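PDB 5VEG: flavodoxin from Lactobacillus reuteri, which binds flavin mononucleotide and probably serves as a low-potential electron donor to redox enzymes, in association with a non-canonical propanediol-utilization bacterial microcompartment. Local coordinates for residues A[66-75]-A[96-107]; A[111-119]-A[165-176]. All coordinates share one frame; numbering follows the deposited sequence.

Overall arrangement
Flavodoxins illustrate how a parallel sheet, here of five strands in the order 2-1-3-4-5, is covered by helices on both faces. Contact 1 (66-75 with 96-107) packs the short helix 72-75 and the turn before it, which follow edge strand 60-66, against helix 98-105. Contact 2 (111-119 with 165-176) lays the C-terminal helix 159-176 along strand 113-120. The two come in series: helix 98-105 leads directly into strand 113-120, so the first contact closes before the second opens. Their centres lie about 18 Å apart, on opposite sides of the chain's centre. Contact 1 carries the cadmium site, whereas contact 2 runs through the buried interior toward the flavin mononucleotide.

Contact 1 of 2, residues A[66-75]-A[96-107]; sequences EISQTDVADF and EGLDFYDDLQST. With CD (cadmium ion), chain E; NA (sodium ion), chain F.
In this flavodoxin-like alpha/beta fold, helix 98-105 packs on the turn and short helix 72-75 that follow edge strand 60-66, with the F100 ring filling the joint. Both faces of that ring are covered by aliphatic groups in CH-pi contact: CG2 of V72 sits almost over the middle, 3.8 Å from the centroid of the F100 ring, while CG1 of I67 lies over the other face, closer to the CG end. With CG anti to the backbone N (chi1 -171°), F100 reaches inward and sets its far end against F75. The pair is T-shaped, the edge of F100 directed at the face of F75 with planes 67° apart, and CZ of F100 stands 3.6 Å from CD2 of F75. At the rim, near the ring plane, O of T70 approaches CD2 of F100 at 3.5 Å. Without this ring, as with an alanine here, a gap between I67 and V72 is likely to open and the F75 face to lose its edge-on partner. Beyond the ring, V83 of strand 80-85 also touches F100, which ties the joint to the sheet. A water lies within hydrogen-bonding reach of both E66 OE1 and E96 OE2, and the latter also bonds Y86 OH. One turn apart on the helix, D99 and D103 bind the cadmium ion: D99 chelates it through both carboxylate oxygens, whereas D103 uses OD2, at 2.4 Å from the metal. That same OD2 of D103 accepts from a water, which in turn accepts the N-H of V72 at 2.9 Å.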
loop_
_atom_site.group_PDB
_atom_site.type_symbol
_atom_site.label_atom_id
_atom_site.label_comp_id
_atom_site.label_asym_id
_atom_site.label_seq_id
_atom_site.Cartn_x
_atom_site.Cartn_y
_atom_site.Cartn_z
ATOM N N GLU A 66 -1.725 -8.210 -7.779
ATOM C CA GLU A 66 -2.149 -8.828 -6.528
ATOM C C GLU A 66 -0.940 -9.398 -5.792
ATOM O O GLU A 66 0.025 -9.864 -6.408
ATOM C CB GLU A 66 -3.173 -9.937 -6.790
ATOM C CG GLU A 66 -3.899 -10.463 -5.536
ATOM C CD GLU A 66 -3.236 -11.702 -4.976
ATOM O OE1 GLU A 66 -3.176 -11.837 -3.741
ATOM O OE2 GLU A 66 -2.749 -12.541 -5.772
ATOM N N ILE A 67 -1.008 -9.373 -4.459
ATOM C CA ILE A 67 0.192 -9.619 -3.662
ATOM C C ILE A 67 0.699 -11.048 -3.845
ATOM O O ILE A 67 1.910 -11.281 -3.896
ATOM C CB ILE A 67 -0.070 -9.279 -2.184
ATOM C CG1 ILE A 67 1.242 -9.197 -1.404
ATOM C CG2 ILE A 67 -1.048 -10.267 -1.534
ATOM C CD1 ILE A 67 1.123 -8.330 -0.146
ATOM N N SER A 68 -0.201 -12.022 -3.961
ATOM C CA SER A 68 0.247 -13.407 -4.036
ATOM C C SER A 68 0.872 -13.748 -5.383
ATOM O O SER A 68 1.571 -14.759 -5.474
ATOM C CB SER A 68 -0.905 -14.370 -3.757
ATOM O OG SER A 68 -1.643 -14.621 -4.939
ATOM N N GLN A 69 0.641 -12.937 -6.418
ATOM C CA GLN A 69 1.264 -13.125 -7.725
ATOM C C GLN A 69 2.471 -12.217 -7.949
ATOM O O GLN A 69 2.906 -12.059 -9.092
ATOM C CB GLN A 69 0.248 -12.870 -8.845
ATOM C CG GLN A 69 -1.049 -13.633 -8.726
ATOM C CD GLN A 69 -0.991 -14.981 -9.406
ATOM O OE1 GLN A 69 -0.007 -15.714 -9.274
ATOM N NE2 GLN A 69 -2.054 -15.325 -10.130
ATOM N N THR A 70 3.003 -11.591 -6.904
ATOM C CA THR A 70 4.033 -10.570 -7.053
ATOM C C THR A 70 5.245 -10.957 -6.225
ATOM O O THR A 70 5.108 -11.313 -5.049
ATOM C CB THR A 70 3.519 -9.189 -6.623
ATOM O OG1 THR A 70 2.263 -8.925 -7.261
ATOM C CG2 THR A 70 4.511 -8.100 -7.001
ATOM N N ASP A 71 6.422 -10.906 -6.844
ATOM C CA ASP A 71 7.678 -11.085 -6.135
ATOM C C ASP A 71 8.264 -9.724 -5.780
ATOM O O ASP A 71 8.241 -8.795 -6.593
ATOM C CB ASP A 71 8.668 -11.898 -6.974
ATOM C CG ASP A 71 8.130 -13.286 -7.318
ATOM O OD1 ASP A 71 7.755 -14.026 -6.373
ATOM O OD2 ASP A 71 8.066 -13.629 -8.526
ATOM N N VAL A 72 8.769 -9.604 -4.549
ATOM C CA VAL A 72 9.377 -8.350 -4.116
ATOM C C VAL A 72 10.485 -7.915 -5.067
ATOM O O VAL A 72 10.645 -6.721 -5.336
ATOM C CB VAL A 72 9.892 -8.477 -2.668
ATOM C CG1 VAL A 72 10.796 -7.291 -2.302
ATOM C CG2 VAL A 72 8.707 -8.590 -1.683
ATOM N N ALA A 73 11.248 -8.866 -5.615
ATOM C CA ALA A 73 12.328 -8.504 -6.533
ATOM C C ALA A 73 11.808 -7.723 -7.735
ATOM O O ALA A 73 12.490 -6.823 -8.236
ATOM C CB ALA A 73 13.078 -9.756 -6.997
ATOM N N ASP A 74 10.601 -8.046 -8.218
ATOM C CA ASP A 74 10.027 -7.267 -9.318
ATOM C C ASP A 74 9.406 -5.972 -8.823
ATOM O O ASP A 74 9.583 -4.913 -9.442
ATOM C CB ASP A 74 8.996 -8.111 -10.072
ATOM C CG ASP A 74 9.616 -9.361 -10.687
ATOM O OD1 ASP A 74 10.693 -9.236 -11.307
ATOM O OD2 ASP A 74 9.055 -10.461 -10.536
ATOM N N PHE A 75 8.676 -6.060 -7.707
ATOM C CA PHE A 75 8.030 -4.913 -7.069
ATOM C C PHE A 75 9.002 -3.762 -6.849
ATOM O O PHE A 75 8.712 -2.609 -7.189
ATOM C CB PHE A 75 7.440 -5.392 -5.735
ATOM C CG PHE A 75 6.740 -4.332 -4.923
ATOM C CD1 PHE A 75 5.518 -3.818 -5.334
ATOM C CD2 PHE A 75 7.259 -3.927 -3.694
ATOM C CE1 PHE A 75 4.853 -2.870 -4.572
ATOM C CE2 PHE A 75 6.593 -2.971 -2.916
ATOM C CZ PHE A 75 5.392 -2.449 -3.362
ATOM N N GLU A 96 -1.858 -14.977 2.186
ATOM C CA GLU A 96 -1.245 -14.922 0.867
ATOM C C GLU A 96 -0.189 -13.823 0.735
ATOM O O GLU A 96 0.504 -13.782 -0.291
ATOM C CB GLU A 96 -2.330 -14.728 -0.195
ATOM C CG GLU A 96 -3.007 -13.348 -0.194
ATOM C CD GLU A 96 -4.270 -13.283 0.680
ATOM O OE1 GLU A 96 -4.381 -14.045 1.655
ATOM O OE2 GLU A 96 -5.153 -12.456 0.390
ATOM N N GLY A 97 -0.052 -12.941 1.732
ATOM C CA GLY A 97 0.916 -11.856 1.688
ATOM C C GLY A 97 2.064 -11.993 2.671
ATOM O O GLY A 97 2.927 -11.111 2.752
ATOM N N LEU A 98 2.114 -13.104 3.411
ATOM C CA LEU A 98 3.127 -13.238 4.457
ATOM C C LEU A 98 4.524 -13.332 3.866
ATOM O O LEU A 98 5.476 -12.755 4.399
ATOM C CB LEU A 98 2.836 -14.462 5.326
ATOM C CG LEU A 98 1.626 -14.287 6.250
ATOM C CD1 LEU A 98 1.202 -15.656 6.788
ATOM C CD2 LEU A 98 1.960 -13.333 7.382
ATOM N N ASP A 99 4.665 -14.052 2.760
ATOM C CA ASP A 99 5.978 -14.177 2.141
ATOM C C ASP A 99 6.469 -12.838 1.602
ATOM O O ASP A 99 7.601 -12.414 1.883
ATOM C CB ASP A 99 5.918 -15.209 1.033
ATOM C CG ASP A 99 7.227 -15.323 0.326
ATOM O OD1 ASP A 99 8.227 -15.567 1.026
ATOM O OD2 ASP A 99 7.247 -15.108 -0.893
ATOM N N PHE A 100 5.618 -12.158 0.827
ATOM C CA PHE A 100 5.900 -10.806 0.355
ATOM C C PHE A 100 6.290 -9.886 1.500
ATOM O O PHE A 100 7.280 -9.152 1.411
ATOM C CB PHE A 100 4.664 -10.269 -0.377
ATOM C CG PHE A 100 4.880 -8.960 -1.105
ATOM C CD1 PHE A 100 4.878 -7.749 -0.414
ATOM C CD2 PHE A 100 5.006 -8.936 -2.482
ATOM C CE1 PHE A 100 5.038 -6.549 -1.087
ATOM C CE2 PHE A 100 5.151 -7.740 -3.159
ATOM C CZ PHE A 100 5.169 -6.551 -2.463
ATOM N N TYR A 101 5.493 -9.893 2.577
ATOM C CA TYR A 101 5.785 -9.077 3.753
ATOM C C TYR A 101 7.174 -9.381 4.311
ATOM O O TYR A 101 7.961 -8.467 4.577
ATOM C CB TYR A 101 4.703 -9.317 4.812
ATOM C CG TYR A 101 4.998 -8.805 6.208
ATOM C CD1 TYR A 101 4.927 -7.444 6.504
ATOM C CD2 TYR A 101 5.284 -9.687 7.247
ATOM C CE1 TYR A 101 5.157 -6.977 7.791
ATOM C CE2 TYR A 101 5.521 -9.232 8.538
ATOM C CZ TYR A 101 5.450 -7.878 8.809
ATOM O OH TYR A 101 5.692 -7.425 10.091
ATOM N N ASP A 102 7.485 -10.668 4.505
ATOM C CA ASP A 102 8.798 -11.055 5.018
ATOM C C ASP A 102 9.915 -10.667 4.049
ATOM O O ASP A 102 10.938 -10.098 4.458
ATOM C CB ASP A 102 8.811 -12.559 5.306
ATOM C CG ASP A 102 10.143 -13.046 5.866
ATOM O OD1 ASP A 102 10.598 -12.518 6.905
ATOM O OD2 ASP A 102 10.735 -13.969 5.265
ATOM N N ASP A 103 9.725 -10.932 2.753
ATOM C CA ASP A 103 10.745 -10.561 1.772
ATOM C C ASP A 103 10.980 -9.057 1.734
ATOM O O ASP A 103 12.105 -8.610 1.488
ATOM C CB ASP A 103 10.347 -11.045 0.385
ATOM C CG ASP A 103 10.362 -12.550 0.264
ATOM O OD1 ASP A 103 10.784 -13.256 1.212
ATOM O OD2 ASP A 103 9.943 -13.011 -0.802
ATOM N N LEU A 104 9.930 -8.268 1.959
ATOM C CA LEU A 104 10.059 -6.815 1.952
ATOM C C LEU A 104 11.084 -6.348 2.979
ATOM O O LEU A 104 11.980 -5.550 2.667
ATOM C CB LEU A 104 8.694 -6.191 2.234
ATOM C CG LEU A 104 8.327 -4.810 1.721
ATOM C CD1 LEU A 104 8.498 -4.743 0.211
ATOM C CD2 LEU A 104 6.863 -4.523 2.138
ATOM N N GLN A 105 10.978 -6.859 4.206
ATOM C CA GLN A 105 11.889 -6.478 5.282
ATOM C C GLN A 105 13.313 -6.955 5.065
ATOM O O GLN A 105 14.229 -6.414 5.688
ATOM C CB GLN A 105 11.415 -7.035 6.615
ATOM C CG GLN A 105 9.946 -7.037 6.797
ATOM C CD GLN A 105 9.530 -7.896 7.969
ATOM O OE1 GLN A 105 8.515 -8.585 7.911
ATOM N NE2 GLN A 105 10.313 -7.862 9.038
ATOM N N SER A 106 13.523 -7.966 4.232
ATOM C CA SER A 106 14.863 -8.456 3.962
ATOM C C SER A 106 15.534 -7.720 2.814
ATOM O O SER A 106 16.702 -7.995 2.524
ATOM C CB SER A 106 14.827 -9.964 3.658
ATOM O OG SER A 106 14.018 -10.657 4.598
ATOM N N THR A 107 14.836 -6.793 2.161
ATOM C CA THR A 107 15.355 -6.107 0.989
ATOM C C THR A 107 15.815 -4.701 1.354
ATOM O O THR A 107 15.176 -4.020 2.159
ATOM C CB THR A 107 14.285 -6.055 -0.104
ATOM O OG1 THR A 107 13.753 -7.371 -0.301
ATOM C CG2 THR A 107 14.872 -5.576 -1.414
HETATM CD CD CD E . 9.789 -15.407 -0.978
HETATM NA NA NA F . 9.427 -17.053 2.372
HETATM O O HOH W 1 -5.213 -11.059 -2.171
HETATM O O HOH W 2 6.532 -13.183 -2.751
HETATM O O HOH W 3 8.717 -11.962 -2.797
HETATM O O HOH W 4 10.336 -15.071 2.889
HETATM O O HOH W 5 9.562 -14.798 -3.447
#

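Contact 2 of 2, residues A[111-119]-A[165-176]; sequences GKVYGVAGS and LNKFAEGLVKTA. With FMN (flavin mononucleotide), chain D.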
loop_
_atom_site.group_PDB
_atom_site.type_symbol
_atom_site.label_atom_id
_atom_site.label_comp_id
_atom_site.label_asym_id
_atom_site.label_seq_id
_atom_site.Cartn_x
_atom_site.Cartn_y
_atom_site.Cartn_z
ATOM N N GLY A 111 16.310 4.708 -0.848
ATOM C CA GLY A 111 15.969 5.477 -2.026
ATOM C C GLY A 111 14.573 5.237 -2.571
ATOM O O GLY A 111 14.146 5.960 -3.480
ATOM N N LYS A 112 13.852 4.240 -2.071
ATOM C CA LYS A 112 12.485 4.014 -2.521
ATOM C C LYS A 112 11.521 4.811 -1.647
ATOM O O LYS A 112 11.756 4.982 -0.452
ATOM C CB LYS A 112 12.134 2.525 -2.487
ATOM C CG LYS A 112 13.122 1.634 -3.271
ATOM C CD LYS A 112 13.192 2.032 -4.750
ATOM C CE LYS A 112 14.154 1.122 -5.527
ATOM N NZ LYS A 112 13.814 1.018 -6.973
ATOM N N VAL A 113 10.449 5.312 -2.267
ATOM C CA VAL A 113 9.386 6.047 -1.594
ATOM C C VAL A 113 8.186 5.116 -1.449
ATOM O O VAL A 113 7.814 4.423 -2.401
ATOM C CB VAL A 113 9.014 7.313 -2.383
ATOM C CG1 VAL A 113 7.699 7.953 -1.851
ATOM C CG2 VAL A 113 10.175 8.303 -2.363
ATOM N N TYR A 114 7.599 5.065 -0.261
ATOM C CA TYR A 114 6.556 4.084 -0.022
ATOM C C TYR A 114 5.350 4.724 0.639
ATOM O O TYR A 114 5.423 5.810 1.222
ATOM C CB TYR A 114 7.048 2.898 0.837
ATOM C CG TYR A 114 7.103 3.194 2.314
ATOM C CD1 TYR A 114 5.989 2.983 3.133
ATOM C CD2 TYR A 114 8.265 3.691 2.898
ATOM C CE1 TYR A 114 6.036 3.259 4.472
ATOM C CE2 TYR A 114 8.320 3.960 4.252
ATOM C CZ TYR A 114 7.194 3.748 5.028
ATOM O OH TYR A 114 7.223 4.018 6.377
ATOM N N GLY A 115 4.231 4.024 0.523
ATOM C CA GLY A 115 3.019 4.393 1.238
ATOM C C GLY A 115 2.210 3.138 1.451
ATOM O O GLY A 115 2.297 2.187 0.670
ATOM N N VAL A 116 1.447 3.108 2.535
ATOM C CA VAL A 116 0.627 1.941 2.836
ATOM C C VAL A 116 -0.800 2.405 3.094
ATOM O O VAL A 116 -1.027 3.456 3.708
ATOM C CB VAL A 116 1.187 1.131 4.032
ATOM C CG1 VAL A 116 0.312 -0.076 4.287
ATOM C CG2 VAL A 116 2.610 0.631 3.749
ATOM N N ALA A 117 -1.765 1.640 2.584
ATOM C CA ALA A 117 -3.169 1.970 2.773
ATOM C C ALA A 117 -3.942 0.676 2.985
ATOM O O ALA A 117 -3.461 -0.414 2.666
ATOM C CB ALA A 117 -3.716 2.777 1.577
ATOM N N GLY A 118 -5.146 0.788 3.542
ATOM C CA GLY A 118 -5.934 -0.404 3.766
ATOM C C GLY A 118 -7.388 -0.082 4.019
ATOM O O GLY A 118 -7.724 0.982 4.547
ATOM N N SER A 119 -8.247 -1.000 3.609
ATOM C CA SER A 119 -9.643 -0.984 4.021
ATOM C C SER A 119 -9.822 -2.065 5.078
ATOM O O SER A 119 -9.357 -3.197 4.901
ATOM C CB SER A 119 -10.584 -1.233 2.838
ATOM O OG SER A 119 -11.857 -1.676 3.296
ATOM N N LEU A 165 -6.968 9.420 -0.367
ATOM C CA LEU A 165 -6.084 8.644 -1.233
ATOM C C LEU A 165 -5.453 9.500 -2.331
ATOM O O LEU A 165 -4.379 9.157 -2.835
ATOM C CB LEU A 165 -6.842 7.467 -1.846
ATOM C CG LEU A 165 -7.239 6.359 -0.852
ATOM C CD1 LEU A 165 -8.172 5.357 -1.524
ATOM C CD2 LEU A 165 -6.018 5.648 -0.260
ATOM N N ASN A 166 -6.081 10.612 -2.700
ATOM C CA ASN A 166 -5.450 11.521 -3.651
ATOM C C ASN A 166 -4.305 12.289 -3.009
ATOM O O ASN A 166 -3.243 12.450 -3.619
ATOM C CB ASN A 166 -6.485 12.490 -4.216
ATOM C CG ASN A 166 -7.077 12.003 -5.504
ATOM O OD1 ASN A 166 -8.110 11.328 -5.510
ATOM N ND2 ASN A 166 -6.420 12.328 -6.616
ATOM N N LYS A 167 -4.503 12.803 -1.792
ATOM C CA LYS A 167 -3.394 13.444 -1.091
ATOM C C LYS A 167 -2.260 12.456 -0.844
ATOM O O LYS A 167 -1.080 12.803 -0.984
ATOM C CB LYS A 167 -3.884 14.055 0.223
ATOM C CG LYS A 167 -4.841 15.232 0.009
ATOM C CD LYS A 167 -5.592 15.636 1.283
ATOM C CE LYS A 167 -6.285 16.996 1.115
ATOM N NZ LYS A 167 -7.163 17.352 2.266
ATOM N N PHE A 168 -2.608 11.228 -0.444
ATOM C CA PHE A 168 -1.656 10.125 -0.360
ATOM C C PHE A 168 -0.802 10.043 -1.625
ATOM O O PHE A 168 0.428 10.135 -1.559
ATOM C CB PHE A 168 -2.453 8.843 -0.112
ATOM C CG PHE A 168 -1.641 7.577 -0.014
ATOM C CD1 PHE A 168 -0.939 7.263 1.146
ATOM C CD2 PHE A 168 -1.682 6.648 -1.042
ATOM C CE1 PHE A 168 -0.240 6.080 1.252
ATOM C CE2 PHE A 168 -0.984 5.442 -0.952
ATOM C CZ PHE A 168 -0.269 5.151 0.199
ATOM N N ALA A 169 -1.445 9.933 -2.795
ATOM C CA ALA A 169 -0.707 9.850 -4.059
ATOM C C ALA A 169 0.130 11.099 -4.320
ATOM O O ALA A 169 1.275 10.999 -4.778
ATOM C CB ALA A 169 -1.673 9.624 -5.218
ATOM N N GLU A 170 -0.438 12.288 -4.072
ATOM C CA GLU A 170 0.316 13.525 -4.247
ATOM C C GLU A 170 1.557 13.539 -3.366
ATOM O O GLU A 170 2.632 13.976 -3.799
ATOM C CB GLU A 170 -0.571 14.733 -3.927
ATOM C CG GLU A 170 -1.772 14.913 -4.848
ATOM C CD GLU A 170 -2.737 15.973 -4.336
ATOM O OE1 GLU A 170 -3.958 15.859 -4.592
ATOM O OE2 GLU A 170 -2.264 16.916 -3.663
ATOM N N GLY A 171 1.426 13.064 -2.123
ATOM C CA GLY A 171 2.569 13.005 -1.229
ATOM C C GLY A 171 3.676 12.104 -1.749
ATOM O O GLY A 171 4.859 12.451 -1.671
ATOM N N LEU A 172 3.310 10.933 -2.275
ATOM C CA LEU A 172 4.310 10.008 -2.796
ATOM C C LEU A 172 5.076 10.641 -3.951
ATOM O O LEU A 172 6.309 10.585 -3.998
ATOM C CB LEU A 172 3.646 8.706 -3.252
ATOM C CG LEU A 172 2.774 7.915 -2.262
ATOM C CD1 LEU A 172 2.026 6.804 -2.989
ATOM C CD2 LEU A 172 3.618 7.356 -1.123
ATOM N N VAL A 173 4.350 11.261 -4.885
ATOM C CA VAL A 173 4.981 11.863 -6.060
ATOM C C VAL A 173 5.923 12.983 -5.640
ATOM O O VAL A 173 7.092 13.015 -6.038
ATOM C CB VAL A 173 3.910 12.365 -7.045
ATOM C CG1 VAL A 173 4.568 13.061 -8.245
ATOM C CG2 VAL A 173 3.059 11.218 -7.521
ATOM N N LYS A 174 5.438 13.916 -4.819
ATOM C CA LYS A 174 6.315 15.004 -4.400
ATOM C C LYS A 174 7.539 14.473 -3.661
ATOM O O LYS A 174 8.670 14.915 -3.915
ATOM C CB LYS A 174 5.544 16.014 -3.551
ATOM C CG LYS A 174 4.628 16.956 -4.369
ATOM C CD LYS A 174 4.989 17.007 -5.877
ATOM C CE LYS A 174 6.069 18.043 -6.222
ATOM N NZ LYS A 174 6.747 17.715 -7.517
ATOM N N THR A 175 7.345 13.478 -2.786
ATOM C CA THR A 175 8.474 12.891 -2.071
ATOM C C THR A 175 9.453 12.232 -3.034
ATOM O O THR A 175 10.671 12.392 -2.898
ATOM C CB THR A 175 7.966 11.879 -1.033
ATOM O OG1 THR A 175 7.097 12.539 -0.112
ATOM C CG2 THR A 175 9.105 11.265 -0.246
ATOM N N ALA A 176 8.941 11.487 -4.020
ATOM C CA ALA A 176 9.815 10.786 -4.952
ATOM C C ALA A 176 10.438 11.709 -5.986
ATOM O O ALA A 176 11.482 11.369 -6.543
ATOM C CB ALA A 176 9.052 9.674 -5.670
HETATM N N1 FMN D . -10.812 -5.485 9.748
HETATM C C2 FMN D . -9.879 -4.880 10.566
HETATM O O2 FMN D . -9.548 -3.718 10.349
HETATM N N3 FMN D . -9.331 -5.567 11.628
HETATM C C4 FMN D . -9.709 -6.868 11.888
HETATM O O4 FMN D . -9.199 -7.456 12.836
HETATM C C4A FMN D . -10.656 -7.492 11.073
HETATM N N5 FMN D . -11.052 -8.797 11.310
HETATM C C5A FMN D . -11.993 -9.379 10.469
HETATM C C6 FMN D . -12.420 -10.694 10.683
HETATM C C7 FMN D . -13.369 -11.276 9.834
HETATM C C7M FMN D . -13.835 -12.689 10.058
HETATM C C8 FMN D . -13.903 -10.543 8.780
HETATM C C8M FMN D . -14.928 -11.170 7.874
HETATM C C9 FMN D . -13.489 -9.232 8.563
HETATM C C9A FMN D . -12.529 -8.665 9.401
HETATM N N10 FMN D . -12.122 -7.371 9.163
HETATM C C10 FMN D . -11.202 -6.784 10.003
HETATM C "C1'" FMN D . -12.757 -6.593 8.048
HETATM C "C2'" FMN D . -12.064 -6.585 6.692
HETATM O "O2'" FMN D . -10.747 -6.130 6.865
HETATM C "C3'" FMN D . -12.834 -5.554 5.885
HETATM O "O3'" FMN D . -14.141 -6.005 5.585
HETATM C "C4'" FMN D . -12.137 -5.184 4.592
HETATM O "O4'" FMN D . -12.874 -4.158 3.976
HETATM C "C5'" FMN D . -12.103 -6.371 3.644
HETATM O "O5'" FMN D . -11.278 -5.993 2.562
HETATM P P FMN D . -11.334 -6.795 1.165
HETATM O O1P FMN D . -12.707 -6.590 0.564
HETATM O O2P FMN D . -10.280 -6.171 0.267
HETATM O O3P FMN D . -11.119 -8.261 1.395
#
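F168 and L172 of the C-terminal helix point their ends at the backbone of strand 113-119, the strand-helix packing by which a flavodoxin fold covers one face of its parallel sheet. The axes of strand 113-119 and helix segment 165-176 run nearly antiparallel (166°), 8.4 Å apart at closest approach. F168 stands edge-on: its chi1 of 179° carries the ring away from the backbone N and out to the strand, where CZ lies 3.4 Å from C of G115, with N of V116 also near the ring plane. G115 has no side chain, and F168 CZ and L172 CD2 both come up against the strand backbone here. L172 comes in by its CD2 branch, 3.3 Å from O of Y114. At the helix's C-terminal end V113 spreads its two methyls: CG1 faces O of L172, while CG2 lies 3.6 Å from CA of A176 and also meets CG2 of T175, whose side chain crosses it at a slant. Toward the other end, CB of A117 meets CD2 of L165 at 4.1 Å. The far face of the strand belongs to helix 130-141, where V116 touches F135 and F139. Farther along the strand S119 enters the cofactor pocket, its OG accepting a 2.8 Å hydrogen bond from O4' of flavin mononucleotide.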